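Local structure of acyl-CoA thioesterase YbgC (2PZH) at the interface of chains A and B and the interface of chains A and C. The protein hydrolyses the thioester bond of acyl-CoAs, acting on long-chain fatty acyl-CoAs and benzoyl-CoA, and may take part in phospholipid metabolism. Sequence-based numbering; all coordinates share one arbitrary frame. Chains: chain A/B/C, Hypothetical protein HP_0496.

Contact 1: the interface of chains A and B. Residues chain A 28, 32, 36, 41-43; chain B 6-9, 64-65, 94.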
loop_
_atom_site.group_PDB
_atom_site.type_symbol
_atom_site.label_atom_id
_atom_site.label_comp_id
_atom_site.label_asym_id
_atom_site.label_seq_id
_atom_site.Cartn_x
_atom_site.Cartn_y
_atom_site.Cartn_z
ATOM N N GLU A 28 -5.274 -6.485 -10.691
ATOM C CA GLU A 28 -4.132 -6.041 -11.473
ATOM C C GLU A 28 -3.116 -7.159 -11.573
ATOM O O GLU A 28 -2.612 -7.436 -12.660
ATOM C CB GLU A 28 -3.486 -4.811 -10.846
ATOM C CG GLU A 28 -2.622 -4.009 -11.805
ATOM C CD GLU A 28 -1.407 -4.751 -12.302
ATOM O OE1 GLU A 28 -1.246 -4.809 -13.540
ATOM O OE2 GLU A 28 -0.601 -5.243 -11.472
ATOM N N SER A 32 -1.590 -8.770 -15.098
ATOM C CA SER A 32 -0.155 -8.736 -15.400
ATOM C C SER A 32 0.445 -10.147 -15.490
ATOM O O SER A 32 1.276 -10.428 -16.352
ATOM C CB SER A 32 0.613 -7.888 -14.389
ATOM O OG SER A 32 0.368 -6.498 -14.603
ATOM N N PHE A 36 3.236 -11.899 -17.842
ATOM C CA PHE A 36 4.444 -12.498 -17.262
ATOM C C PHE A 36 4.574 -13.984 -17.614
ATOM O O PHE A 36 5.691 -14.473 -17.858
ATOM C CB PHE A 36 4.483 -12.323 -15.742
ATOM C CG PHE A 36 4.519 -10.877 -15.282
ATOM C CD1 PHE A 36 5.035 -9.881 -16.078
ATOM C CD2 PHE A 36 4.068 -10.541 -14.007
ATOM C CE1 PHE A 36 5.057 -8.543 -15.643
ATOM C CE2 PHE A 36 4.107 -9.227 -13.558
ATOM C CZ PHE A 36 4.597 -8.226 -14.379
ATOM N N LEU A 41 6.311 -8.244 -20.490
ATOM C CA LEU A 41 5.665 -7.256 -19.634
ATOM C C LEU A 41 4.432 -6.739 -20.379
ATOM O O LEU A 41 4.381 -6.807 -21.614
ATOM C CB LEU A 41 6.628 -6.102 -19.307
ATOM C CG LEU A 41 8.005 -6.424 -18.709
ATOM C CD1 LEU A 41 8.773 -5.139 -18.375
ATOM C CD2 LEU A 41 7.912 -7.309 -17.474
ATOM N N PRO A 42 3.417 -6.247 -19.640
ATOM C CA PRO A 42 2.207 -5.728 -20.295
ATOM C C PRO A 42 2.388 -4.308 -20.824
ATOM O O PRO A 42 1.518 -3.449 -20.643
ATOM C CB PRO A 42 1.165 -5.759 -19.179
ATOM C CG PRO A 42 1.948 -5.594 -17.932
ATOM C CD PRO A 42 3.322 -6.172 -18.170
ATOM N N GLU A 43 3.518 -4.085 -21.483
ATOM C CA GLU A 43 3.858 -2.796 -22.076
ATOM C C GLU A 43 4.917 -3.077 -23.130
ATOM O O GLU A 43 5.551 -4.139 -23.102
ATOM C CB GLU A 43 4.410 -1.845 -21.007
ATOM C CG GLU A 43 5.472 -2.474 -20.112
ATOM C CD GLU A 43 6.088 -1.495 -19.117
ATOM O OE1 GLU A 43 6.976 -0.706 -19.521
ATOM O OE2 GLU A 43 5.712 -1.537 -17.925
ATOM N N ARG B 6 6.245 -12.297 -6.835
ATOM C CA ARG B 6 6.484 -11.579 -8.073
ATOM C C ARG B 6 6.383 -10.079 -7.808
ATOM O O ARG B 6 5.525 -9.642 -7.026
ATOM C CB ARG B 6 5.434 -12.003 -9.124
ATOM C CG ARG B 6 5.344 -11.092 -10.344
ATOM C CD ARG B 6 6.138 -11.619 -11.535
ATOM N NE ARG B 6 5.595 -12.878 -12.069
ATOM C CZ ARG B 6 6.279 -13.710 -12.857
ATOM N NH1 ARG B 6 7.532 -13.431 -13.191
ATOM N NH2 ARG B 6 5.714 -14.828 -13.297
ATOM N N VAL B 7 7.252 -9.293 -8.446
ATOM C CA VAL B 7 7.142 -7.826 -8.415
ATOM C C VAL B 7 6.066 -7.323 -9.392
ATOM O O VAL B 7 6.179 -7.480 -10.606
ATOM C CB VAL B 7 8.495 -7.134 -8.748
ATOM C CG1 VAL B 7 8.328 -5.604 -8.740
ATOM C CG2 VAL B 7 9.515 -7.558 -7.724
ATOM N N TYR B 8 5.027 -6.706 -8.842
ATOM C CA TYR B 8 3.939 -6.157 -9.651
ATOM C C TYR B 8 3.993 -4.622 -9.699
ATOM O O TYR B 8 4.784 -3.985 -8.990
ATOM C CB TYR B 8 2.576 -6.664 -9.129
ATOM C CG TYR B 8 2.373 -8.163 -9.279
ATOM C CD1 TYR B 8 2.095 -8.736 -10.532
ATOM C CD2 TYR B 8 2.462 -9.006 -8.184
ATOM C CE1 TYR B 8 1.908 -10.119 -10.676
ATOM C CE2 TYR B 8 2.283 -10.399 -8.322
ATOM C CZ TYR B 8 2.010 -10.942 -9.571
ATOM O OH TYR B 8 1.833 -12.310 -9.720
ATOM N N TYR B 9 3.163 -4.026 -10.550
ATOM C CA TYR B 9 3.155 -2.573 -10.673
ATOM C C TYR B 9 2.941 -1.899 -9.332
ATOM O O TYR B 9 3.549 -0.877 -9.049
ATOM C CB TYR B 9 2.099 -2.080 -11.658
ATOM C CG TYR B 9 2.514 -2.199 -13.104
ATOM C CD1 TYR B 9 1.805 -3.015 -13.967
ATOM C CD2 TYR B 9 3.611 -1.495 -13.614
ATOM C CE1 TYR B 9 2.154 -3.138 -15.288
ATOM C CE2 TYR B 9 3.966 -1.609 -14.974
ATOM C CZ TYR B 9 3.233 -2.445 -15.791
ATOM O OH TYR B 9 3.543 -2.634 -17.135
ATOM N N LEU B 64 10.101 -4.513 -11.996
ATOM C CA LEU B 64 8.860 -5.125 -12.510
ATOM C C LEU B 64 9.040 -6.503 -13.123
ATOM O O LEU B 64 9.887 -6.703 -14.011
ATOM C CB LEU B 64 8.194 -4.217 -13.541
ATOM C CG LEU B 64 6.836 -4.704 -14.083
ATOM C CD1 LEU B 64 5.732 -4.609 -13.020
ATOM C CD2 LEU B 64 6.440 -3.964 -15.352
ATOM N N GLY B 65 8.214 -7.441 -12.666
ATOM C CA GLY B 65 8.087 -8.754 -13.286
ATOM C C GLY B 65 9.085 -9.726 -12.696
ATOM O O GLY B 65 9.016 -10.924 -12.929
ATOM N N ALA B 94 11.005 -11.811 -15.556
ATOM C CA ALA B 94 9.756 -12.209 -16.215
ATOM C C ALA B 94 10.049 -12.935 -17.543
ATOM O O ALA B 94 9.349 -13.878 -17.907
ATOM C CB ALA B 94 8.854 -11.004 -16.439
HETATM O O HOH W 1 1.819 -5.800 -12.179
#
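A:Phe36 and B:Tyr9 carry this subunit interface, each pushed into the opposite chain. The A:Phe36 ring leaves helix 22-36 with CG anti to its carbonyl carbon (chi1 -62°) and lies against several groups of chain B. B:Gly65 CA sits over one face, 3.9 Å from the ring centroid in a CH-pi contact, while the carbonyl oxygen of A:Ser32 lies over the rim of the opposite face. B:Arg6 runs antiparallel alongside, its CD 3.4 Å from A:Phe36 CD2, and its guanidinium lays one face against A:Phe36 CB. Along the CD2-CE2 side of the ring, A:Phe36 CE2 meets B:Tyr8 CD1 at 3.7 Å.

B:Tyr9 instead works through its edges. Its phenol OH donates to the A:Glu43 carboxylate OE2 at 2.6 Å, on the lone pair anti to the other oxygen, with carboxylate and ring nearly coplanar (8°). A:Pro42 CG meets the same ring tip to tip, 3.6 Å from B:Tyr9 CE1, and A:Glu28 OE1 lies in plane at another edge. B:Leu64 CD1 lies over the rim of one face from within chain B, while its CD2 branch slides past A:Leu41 CD1.

Further out, A:Ser32 OG donates to the syn lone pair of A:Glu28 OE1 at 2.6 Å, which helps orient that carboxylate. A water joins A:Glu28 OE2 and A:Ser32 OG to the backbone of B:Tyr9, whose N lies 2.8 Å from it. In B:Arg6, bent at chi2 and chi3, NH1 donates to B:Gly65 O at 2.9 Å, nearly in the guanidinium plane, which helps set the orientation of the group. Two carboxylates beside the phenol ring may make its surroundings negative.

In the hot-dog fold, chain A thus supplies the last turns of its long helix 22-36 and the following loop into strand 43-44, and chain B the end of strand 3-6, the 3-10 helix 9-11 and loops at 64-65 and 94.

Contact 2: the interface of chains A and C. Residues chain A 9, 12-14, 16, 19; chain C 9-10, 12-14, 16.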
loop_
_atom_site.group_PDB
_atom_site.type_symbol
_atom_site.label_atom_id
_atom_site.label_comp_id
_atom_site.label_asym_id
_atom_site.label_seq_id
_atom_site.Cartn_x
_atom_site.Cartn_y
_atom_site.Cartn_z
ATOM N N TYR A 9 -1.588 -9.635 6.501
ATOM C CA TYR A 9 -1.873 -8.441 7.360
ATOM C C TYR A 9 -1.877 -7.131 6.588
ATOM O O TYR A 9 -2.701 -6.249 6.852
ATOM C CB TYR A 9 -0.864 -8.339 8.514
ATOM C CG TYR A 9 -1.109 -9.322 9.625
ATOM C CD1 TYR A 9 -0.248 -10.398 9.827
ATOM C CD2 TYR A 9 -2.188 -9.175 10.489
ATOM C CE1 TYR A 9 -0.468 -11.319 10.860
ATOM C CE2 TYR A 9 -2.413 -10.086 11.505
ATOM C CZ TYR A 9 -1.552 -11.149 11.690
ATOM O OH TYR A 9 -1.804 -12.047 12.708
ATOM N N THR A 12 -5.264 -6.167 5.150
ATOM C CA THR A 12 -6.426 -6.024 6.017
ATOM C C THR A 12 -6.518 -4.601 6.561
ATOM O O THR A 12 -5.546 -3.853 6.526
ATOM C CB THR A 12 -6.373 -7.027 7.207
ATOM O OG1 THR A 12 -5.260 -6.716 8.065
ATOM C CG2 THR A 12 -6.216 -8.470 6.695
ATOM N N ASP A 13 -7.686 -4.244 7.073
ATOM C CA ASP A 13 -7.833 -2.993 7.841
ATOM C C ASP A 13 -8.352 -3.234 9.249
ATOM O O ASP A 13 -8.513 -4.364 9.672
ATOM C CB ASP A 13 -8.729 -1.985 7.125
ATOM C CG ASP A 13 -10.159 -2.478 6.943
ATOM O OD1 ASP A 13 -10.633 -3.406 7.651
ATOM O OD2 ASP A 13 -10.810 -1.934 6.028
ATOM N N SER A 14 -8.583 -2.148 9.992
ATOM C CA SER A 14 -8.940 -2.256 11.406
ATOM C C SER A 14 -10.270 -2.972 11.620
ATOM O O SER A 14 -10.545 -3.482 12.704
ATOM C CB SER A 14 -9.011 -0.854 12.015
ATOM O OG SER A 14 -10.015 -0.111 11.347
ATOM N N GLY A 16 -10.942 -5.670 10.225
ATOM C CA GLY A 16 -10.613 -7.085 10.091
ATOM C C GLY A 16 -10.866 -7.688 8.711
ATOM O O GLY A 16 -10.833 -8.905 8.546
ATOM N N TYR A 19 -8.968 -4.230 2.933
ATOM C CA TYR A 19 -9.209 -2.818 2.609
ATOM C C TYR A 19 -9.687 -2.718 1.157
ATOM O O TYR A 19 -9.114 -3.335 0.269
ATOM C CB TYR A 19 -7.942 -2.002 2.854
ATOM C CG TYR A 19 -8.087 -0.529 2.490
ATOM C CD1 TYR A 19 -8.713 0.374 3.369
ATOM C CD2 TYR A 19 -7.588 -0.039 1.299
ATOM C CE1 TYR A 19 -8.830 1.720 3.031
ATOM C CE2 TYR A 19 -7.704 1.280 0.960
ATOM C CZ TYR A 19 -8.322 2.156 1.826
ATOM O OH TYR A 19 -8.418 3.472 1.454
ATOM N N TYR C 9 -7.839 4.348 7.374
ATOM C CA TYR C 9 -8.074 2.902 7.348
ATOM C C TYR C 9 -6.992 2.199 6.540
ATOM O O TYR C 9 -6.581 1.081 6.877
ATOM C CB TYR C 9 -9.443 2.583 6.747
ATOM C CG TYR C 9 -10.618 2.799 7.675
ATOM C CD1 TYR C 9 -11.539 3.795 7.409
ATOM C CD2 TYR C 9 -10.829 1.984 8.792
ATOM C CE1 TYR C 9 -12.620 3.993 8.219
ATOM C CE2 TYR C 9 -11.920 2.187 9.620
ATOM C CZ TYR C 9 -12.814 3.200 9.323
ATOM O OH TYR C 9 -13.925 3.425 10.125
ATOM N N GLU C 10 -6.540 2.850 5.472
ATOM C CA GLU C 10 -5.511 2.276 4.592
ATOM C C GLU C 10 -4.239 1.965 5.383
ATOM O O GLU C 10 -3.418 1.130 4.961
ATOM C CB GLU C 10 -5.193 3.225 3.441
ATOM C CG GLU C 10 -4.411 4.439 3.861
ATOM C CD GLU C 10 -4.421 5.523 2.818
ATOM O OE1 GLU C 10 -5.481 6.170 2.624
ATOM O OE2 GLU C 10 -3.347 5.765 2.214
ATOM N N THR C 12 -4.129 1.065 8.708
ATOM C CA THR C 12 -4.354 0.132 9.814
ATOM C C THR C 12 -4.337 -1.313 9.335
ATOM O O THR C 12 -4.513 -1.581 8.144
ATOM C CB THR C 12 -5.723 0.365 10.476
ATOM O OG1 THR C 12 -6.767 0.205 9.489
ATOM C CG2 THR C 12 -5.782 1.733 11.141
ATOM N N ASP C 13 -4.121 -2.233 10.275
ATOM C CA ASP C 13 -4.296 -3.653 10.019
ATOM C C ASP C 13 -5.388 -4.250 10.900
ATOM O O ASP C 13 -6.063 -3.547 11.652
ATOM C CB ASP C 13 -2.988 -4.410 10.223
ATOM C CG ASP C 13 -2.479 -4.377 11.662
ATOM O OD1 ASP C 13 -3.231 -4.130 12.646
ATOM O OD2 ASP C 13 -1.261 -4.661 11.826
ATOM N N SER C 14 -5.543 -5.577 10.802
ATOM C CA SER C 14 -6.621 -6.294 11.460
ATOM C C SER C 14 -6.545 -6.216 12.982
ATOM O O SER C 14 -7.549 -6.397 13.678
ATOM C CB SER C 14 -6.644 -7.749 10.955
ATOM O OG SER C 14 -5.417 -8.398 11.229
ATOM N N GLY C 16 -5.956 -3.430 14.451
ATOM C CA GLY C 16 -6.430 -2.078 14.745
ATOM C C GLY C 16 -5.320 -1.068 14.962
ATOM O O GLY C 16 -5.557 0.017 15.462
HETATM O O HOH W 2 -2.715 -3.169 6.991
HETATM O O HOH W 3 -7.737 5.019 3.579
HETATM O O HOH W 4 -5.629 -1.385 5.382
#
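Most surface here is buried by A:Ser14 and C:Ser14, with A:Asp13 and C:Tyr9 next, in a loop-to-loop contact around a two-fold axis. Each serine holds OG between its backbone N and carbonyl carbon (chi1 61° in A:Ser14), the crowded position, which in A:Ser14 sends the hydroxyl to the edge of the partner's tyrosine. A:Ser14 OG lies in the plane of the C:Tyr9 ring, 3.4 Å from CD2, and C:Ser14 OG comes about as near to A:Tyr9 CD2 and CE2. Next to the hydroxyl, A:Ser14 CB packs against C:Thr12 CB, and A:Ser14 N makes a weak, bent hydrogen bond of 3.0 Å to C:Thr12 OG1 (130° at H). That threonine hydroxyl donates in turn to C:Tyr9 O at 2.8 Å, on a lone pair in the carbonyl plane, which fixes its rotation.

A:Asp13 enters mainly through its backbone and CB, the latter near C:Tyr9 O and C:Thr12 OG1. Close to the axis the carbonyl oxygens A:Thr12 O and C:Thr12 O come within 3.0 Å, a repulsive meeting of two acceptors. Two waters straddle the pair, each bonded to both oxygens, and so should ease it.

At the rim C:Glu10 CA lies over the face of the A:Tyr19 ring, 3.9 Å from its centroid, while a third water links A:Tyr19 OH at 2.7 Å to C:Glu10 N and OE1.

The contact joins chains A and C within the homotetramer and brings together the loops bearing Asp13, the predicted catalytic aspartate of the 4-hydroxybenzoyl-CoA thioesterase family, so pairing is likely to steady both active-site loops.

The centres of contact 1 and contact 2 lie about 26 Å apart, yet both draw on the 3-10 helix 9-11. Tyr9 serves in each, mainly through its hydroxyl end and one side in contact 1 and through the CD2-CE2 side in contact 2. Because every copy repeats both roles, one segment binds two different partners, which suits the homotetramer. Contact 1 is centred about 12 Å from B:Asp13, whereas contact 2 contains the equivalent Asp13 of chains A and C. Assembly may thus influence the active-site loop, though the structure alone does not show this.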